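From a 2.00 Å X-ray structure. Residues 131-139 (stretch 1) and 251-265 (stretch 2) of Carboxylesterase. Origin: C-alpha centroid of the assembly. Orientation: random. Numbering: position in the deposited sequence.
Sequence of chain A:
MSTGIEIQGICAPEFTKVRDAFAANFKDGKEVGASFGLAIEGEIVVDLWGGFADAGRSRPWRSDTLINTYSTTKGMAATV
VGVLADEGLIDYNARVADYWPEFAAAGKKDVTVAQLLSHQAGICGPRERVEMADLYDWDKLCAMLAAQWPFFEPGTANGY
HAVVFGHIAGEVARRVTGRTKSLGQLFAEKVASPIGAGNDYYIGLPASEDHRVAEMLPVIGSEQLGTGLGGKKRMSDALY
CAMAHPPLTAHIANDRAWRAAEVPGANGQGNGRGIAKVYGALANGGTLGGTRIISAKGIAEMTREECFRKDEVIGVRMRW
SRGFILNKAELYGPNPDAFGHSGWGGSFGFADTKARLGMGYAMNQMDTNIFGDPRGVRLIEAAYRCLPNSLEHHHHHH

Stretch 1 131-139: EMADLYDWD
Stretch 2 251-265: HIANDRAWRAAEVPG

Two segments of one carboxylesterase chain, at least 116 residues apart in sequence wherever they touch, pack through apolar side chains and three bridging waters, with no direct hydrogen bond between them; the contact buries 470 Å², both sides summed. Helix 132-136 and helix 256-260 run in nearly the same direction, their axes 23° apart and 10.3 Å at closest approach. The register is set by Tyr 136 beside Ala 261 (CA to CA 5.6 Å) and Leu 135 beside Val 263 (CA to CA 7.1 Å). In stretch 1, Glu 131 is the N-cap, its N donating a very short 2.4 Å bond to Asp 134 OD2; Asp 137 (phi/psi -92/95) breaks the helical path and caps the next helix, which starts at Trp 138.

Stretch 2 opens with a weakly bonded helical turn. From it Ile 252 (chi1 t, chi2 p) points toward stretch 1, and its CG1 lies 4.2 Å from CE of selenomethionine Met 132 (chi1 m, chi2 m, chi3 t). Asn 254 N and Asp 255 N bond back to His 251 O (2.9 Å) and Ile 252 O (3.0 Å). Asp 255, extended at -101/129 with chi1 t, is the N-cap of the second helix: its OD2 accepts from Trp 258 N at 3.1 Å. The same OD2 receives a 2.9 Å bond from water 3, which lies 2.6 Å from Tyr 136 OH, so the cap is tied to the tyrosine through solvent although Tyr 136 OH and Asp 255 OD2 are 4.2 Å apart.

Arg 256 and Arg 259 point away from stretch 1, and Arg 259 NH1 reaches back to Ala 253 O (3.0 Å). Ala 257 points toward it, its CB 3.8 Å from Tyr 136 CE2, while its carbonyl O lies over one face of the tyrosine ring. Trp 258 (chi1 t, chi2 -94°) leaves the backbone sideways. Its ring edge receives Leu 135 CD2, 3.9 Å from Trp 258 CZ3, and Met 132 SE approaches the six-membered ring obliquely, 5.4 Å from its centroid. Tyr 136 (chi1 m, chi2 -23°) also starts sideways but ends closer in, with OH 3.2 Å from Trp 258 CA.

At Ala 261 (-77/177) the chain leaves the helix, and its CB points toward stretch 1, 3.4 Å from Tyr 136 CD1. Glu 262 (-114/104, chi1 m) meets stretch 1 through its backbone as well. Water 2 accepts from Glu 262 N (2.9 Å) and donates to Tyr 136 O (3.0 Å); water 1 donates to Glu 262 O (2.8 Å) and Leu 135 O (2.7 Å), satisfying backbone groups that do not pair directly. Val 263 (-127/77, chi1 t) places CG1 4.2 Å from Leu 135 CD2 and CG2 at the tyrosine ring edge, 4.3 Å from Tyr 136 CD1. Finally, Pro 264 CD and Glu 262 O each lie 3.6 Å from CZ3 of Trp 138 (chi1 t, chi2 -86°), at its ring edge; Gly 265 makes no contact.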

# COMPACT_ATOMS: atom_id res chain seq x y z
N GLU A 131 -4.36 -7.95 20.97
CA GLU A 131 -5.44 -6.97 20.94
C GLU A 131 -5.07 -5.87 19.94
O GLU A 131 -3.92 -5.77 19.52
CB GLU A 131 -5.67 -6.38 22.33
CG GLU A 131 -5.89 -7.39 23.45
CD GLU A 131 -7.13 -8.24 23.27
OE1 GLU A 131 -8.15 -7.71 22.77
OE2 GLU A 131 -7.10 -9.43 23.64
N MSE A 132 -6.03 -5.03 19.58
CA MSE A 132 -5.78 -3.88 18.71
C MSE A 132 -4.81 -2.90 19.37
O MSE A 132 -3.93 -2.31 18.72
CB MSE A 132 -7.08 -3.18 18.35
CG MSE A 132 -8.01 -4.00 17.47
SE MSE A 132 -7.26 -4.17 15.68
CE MSE A 132 -8.61 -5.35 14.88
N ALA A 133 -4.99 -2.72 20.68
CA ALA A 133 -4.10 -1.86 21.45
C ALA A 133 -2.67 -2.33 21.30
O ALA A 133 -1.74 -1.52 21.27
CB ALA A 133 -4.51 -1.85 22.92
N ASP A 134 -2.49 -3.64 21.18
CA ASP A 134 -1.17 -4.22 20.98
C ASP A 134 -0.61 -3.75 19.64
O ASP A 134 0.57 -3.43 19.52
CB ASP A 134 -1.22 -5.74 21.02
CG ASP A 134 -1.71 -6.27 22.35
OD1 ASP A 134 -1.30 -5.70 23.39
OD2 ASP A 134 -2.49 -7.24 22.36
N LEU A 135 -1.48 -3.70 18.64
CA LEU A 135 -1.10 -3.20 17.33
C LEU A 135 -0.63 -1.75 17.41
O LEU A 135 0.29 -1.35 16.68
CB LEU A 135 -2.29 -3.29 16.36
CG LEU A 135 -2.10 -4.10 15.08
CD1 LEU A 135 -1.55 -5.48 15.41
CD2 LEU A 135 -3.42 -4.20 14.35
N TYR A 136 -1.23 -0.98 18.31
CA TYR A 136 -0.90 0.45 18.37
C TYR A 136 0.41 0.72 19.12
O TYR A 136 0.98 1.81 19.01
CB TYR A 136 -2.05 1.24 19.00
CG TYR A 136 -3.38 1.00 18.32
CD1 TYR A 136 -3.43 0.55 17.00
CD2 TYR A 136 -4.58 1.21 18.99
CE1 TYR A 136 -4.64 0.32 16.38
CE2 TYR A 136 -5.79 0.99 18.37
CZ TYR A 136 -5.81 0.54 17.06
OH TYR A 136 -7.01 0.31 16.43
N ASP A 137 0.92 -0.26 19.85
CA ASP A 137 2.18 -0.10 20.57
C ASP A 137 3.34 -0.58 19.70
O ASP A 137 3.68 -1.77 19.70
CB ASP A 137 2.15 -0.85 21.90
CG ASP A 137 3.35 -0.52 22.80
OD1 ASP A 137 4.43 -0.14 22.30
OD2 ASP A 137 3.20 -0.63 24.04
N TRP A 138 3.96 0.36 18.99
CA TRP A 138 4.95 0.04 17.95
C TRP A 138 6.14 -0.79 18.43
O TRP A 138 6.43 -1.87 17.89
CB TRP A 138 5.46 1.33 17.32
CG TRP A 138 6.41 1.09 16.19
CD1 TRP A 138 7.76 0.88 16.27
CD2 TRP A 138 6.08 1.00 14.80
NE1 TRP A 138 8.28 0.68 15.02
CE2 TRP A 138 7.27 0.74 14.10
CE3 TRP A 138 4.89 1.12 14.08
CZ2 TRP A 138 7.31 0.61 12.71
CZ3 TRP A 138 4.93 0.99 12.69
CH2 TRP A 138 6.13 0.74 12.03
N ASP A 139 6.83 -0.27 19.44
CA ASP A 139 8.06 -0.89 19.93
C ASP A 139 7.80 -2.27 20.52
O ASP A 139 8.62 -3.18 20.39
CB ASP A 139 8.73 0.01 20.96
CG ASP A 139 9.15 1.35 20.36
OD1 ASP A 139 9.45 1.40 19.15
OD2 ASP A 139 9.17 2.36 21.11
N HIS A 251 -15.19 -2.43 10.03
CA HIS A 251 -15.58 -1.65 11.18
C HIS A 251 -14.41 -0.90 11.82
O HIS A 251 -14.56 0.24 12.24
CB HIS A 251 -16.24 -2.56 12.22
CG HIS A 251 -16.78 -1.83 13.41
ND1 HIS A 251 -17.78 -0.89 13.32
CD2 HIS A 251 -16.45 -1.90 14.72
CE1 HIS A 251 -18.05 -0.41 14.52
NE2 HIS A 251 -17.26 -1.01 15.39
N ILE A 252 -13.24 -1.55 11.89
CA ILE A 252 -12.11 -0.98 12.62
C ILE A 252 -11.58 0.29 11.92
O ILE A 252 -11.07 1.19 12.58
CB ILE A 252 -10.96 -2.01 12.80
CG1 ILE A 252 -9.99 -1.55 13.89
CG2 ILE A 252 -10.25 -2.28 11.48
CD1 ILE A 252 -10.61 -1.42 15.26
N ALA A 253 -11.75 0.37 10.61
CA ALA A 253 -11.39 1.56 9.86
C ALA A 253 -12.16 2.79 10.35
O ALA A 253 -11.67 3.92 10.27
CB ALA A 253 -11.64 1.35 8.37
N ASN A 254 -13.37 2.57 10.88
CA ASN A 254 -14.22 3.65 11.36
C ASN A 254 -13.93 4.03 12.81
O ASN A 254 -14.63 4.84 13.41
CB ASN A 254 -15.69 3.25 11.22
CG ASN A 254 -16.09 2.97 9.77
OD1 ASN A 254 -15.61 3.62 8.83
ND2 ASN A 254 -16.96 1.98 9.58
N ASP A 255 -12.86 3.46 13.36
CA ASP A 255 -12.44 3.75 14.72
C ASP A 255 -11.27 4.72 14.70
O ASP A 255 -10.30 4.51 13.98
CB ASP A 255 -12.10 2.44 15.45
CG ASP A 255 -11.56 2.67 16.85
OD1 ASP A 255 -12.36 2.68 17.82
OD2 ASP A 255 -10.33 2.83 17.00
N ARG A 256 -11.39 5.80 15.47
CA ARG A 256 -10.39 6.86 15.47
C ARG A 256 -9.03 6.37 15.94
O ARG A 256 -8.01 6.80 15.41
CB ARG A 256 -10.86 8.05 16.33
CG ARG A 256 -9.78 9.08 16.67
CD ARG A 256 -9.20 9.80 15.43
NE ARG A 256 -7.97 10.51 15.76
CZ ARG A 256 -7.05 10.90 14.87
NH1 ARG A 256 -7.22 10.65 13.58
NH2 ARG A 256 -5.96 11.53 15.28
N ALA A 257 -9.00 5.48 16.93
CA ALA A 257 -7.73 4.99 17.47
C ALA A 257 -6.94 4.25 16.38
O ALA A 257 -5.72 4.36 16.31
CB ALA A 257 -7.97 4.08 18.68
N TRP A 258 -7.66 3.53 15.53
CA TRP A 258 -7.04 2.84 14.41
C TRP A 258 -6.40 3.85 13.45
O TRP A 258 -5.21 3.76 13.14
CB TRP A 258 -8.08 1.98 13.69
CG TRP A 258 -7.68 1.43 12.34
CD1 TRP A 258 -7.95 1.99 11.12
CD2 TRP A 258 -6.99 0.20 12.08
NE1 TRP A 258 -7.45 1.19 10.12
CE2 TRP A 258 -6.86 0.08 10.68
CE3 TRP A 258 -6.47 -0.82 12.89
CZ2 TRP A 258 -6.23 -1.00 10.07
CZ3 TRP A 258 -5.83 -1.89 12.28
CH2 TRP A 258 -5.72 -1.97 10.89
N ARG A 259 -7.17 4.85 13.04
CA ARG A 259 -6.66 5.87 12.12
C ARG A 259 -5.50 6.68 12.72
O ARG A 259 -4.60 7.10 11.99
CB ARG A 259 -7.80 6.82 11.72
CG ARG A 259 -8.94 6.10 11.03
CD ARG A 259 -9.92 7.07 10.41
NE ARG A 259 -10.56 7.93 11.40
CZ ARG A 259 -11.69 7.63 12.02
NH1 ARG A 259 -12.30 6.48 11.75
NH2 ARG A 259 -12.21 8.46 12.91
N ALA A 260 -5.51 6.89 14.03
CA ALA A 260 -4.49 7.71 14.67
C ALA A 260 -3.16 6.97 14.79
O ALA A 260 -2.10 7.60 14.83
CB ALA A 260 -4.97 8.16 16.07
N ALA A 261 -3.22 5.65 14.84
CA ALA A 261 -2.04 4.82 15.04
C ALA A 261 -1.19 4.69 13.78
O ALA A 261 -1.56 5.19 12.73
CB ALA A 261 -2.45 3.43 15.53
N GLU A 262 -0.06 4.02 13.88
CA GLU A 262 0.69 3.68 12.69
C GLU A 262 0.70 2.16 12.50
O GLU A 262 1.38 1.43 13.22
CB GLU A 262 2.11 4.24 12.74
CG GLU A 262 2.10 5.76 12.67
CD GLU A 262 3.46 6.35 12.35
OE1 GLU A 262 3.58 7.59 12.38
OE2 GLU A 262 4.39 5.57 12.02
N VAL A 263 -0.12 1.70 11.56
CA VAL A 263 -0.18 0.29 11.19
C VAL A 263 0.01 0.21 9.69
O VAL A 263 -0.95 0.02 8.94
CB VAL A 263 -1.52 -0.36 11.59
CG1 VAL A 263 -1.45 -1.88 11.46
CG2 VAL A 263 -1.88 0.01 13.03
N PRO A 264 1.26 0.36 9.23
CA PRO A 264 1.58 0.57 7.81
C PRO A 264 1.29 -0.63 6.90
O PRO A 264 1.48 -0.53 5.69
CB PRO A 264 3.08 0.89 7.84
CG PRO A 264 3.38 1.28 9.28
CD PRO A 264 2.46 0.42 10.08
N GLY A 265 0.85 -1.75 7.46
CA GLY A 265 0.38 -2.83 6.61
C GLY A 265 -1.06 -2.63 6.17
O GLY A 265 -1.53 -3.29 5.24
O HOH W 1 1.92 0.64 15.85
O HOH W 2 1.05 3.40 16.48
O HOH W 3 -8.96 0.49 18.14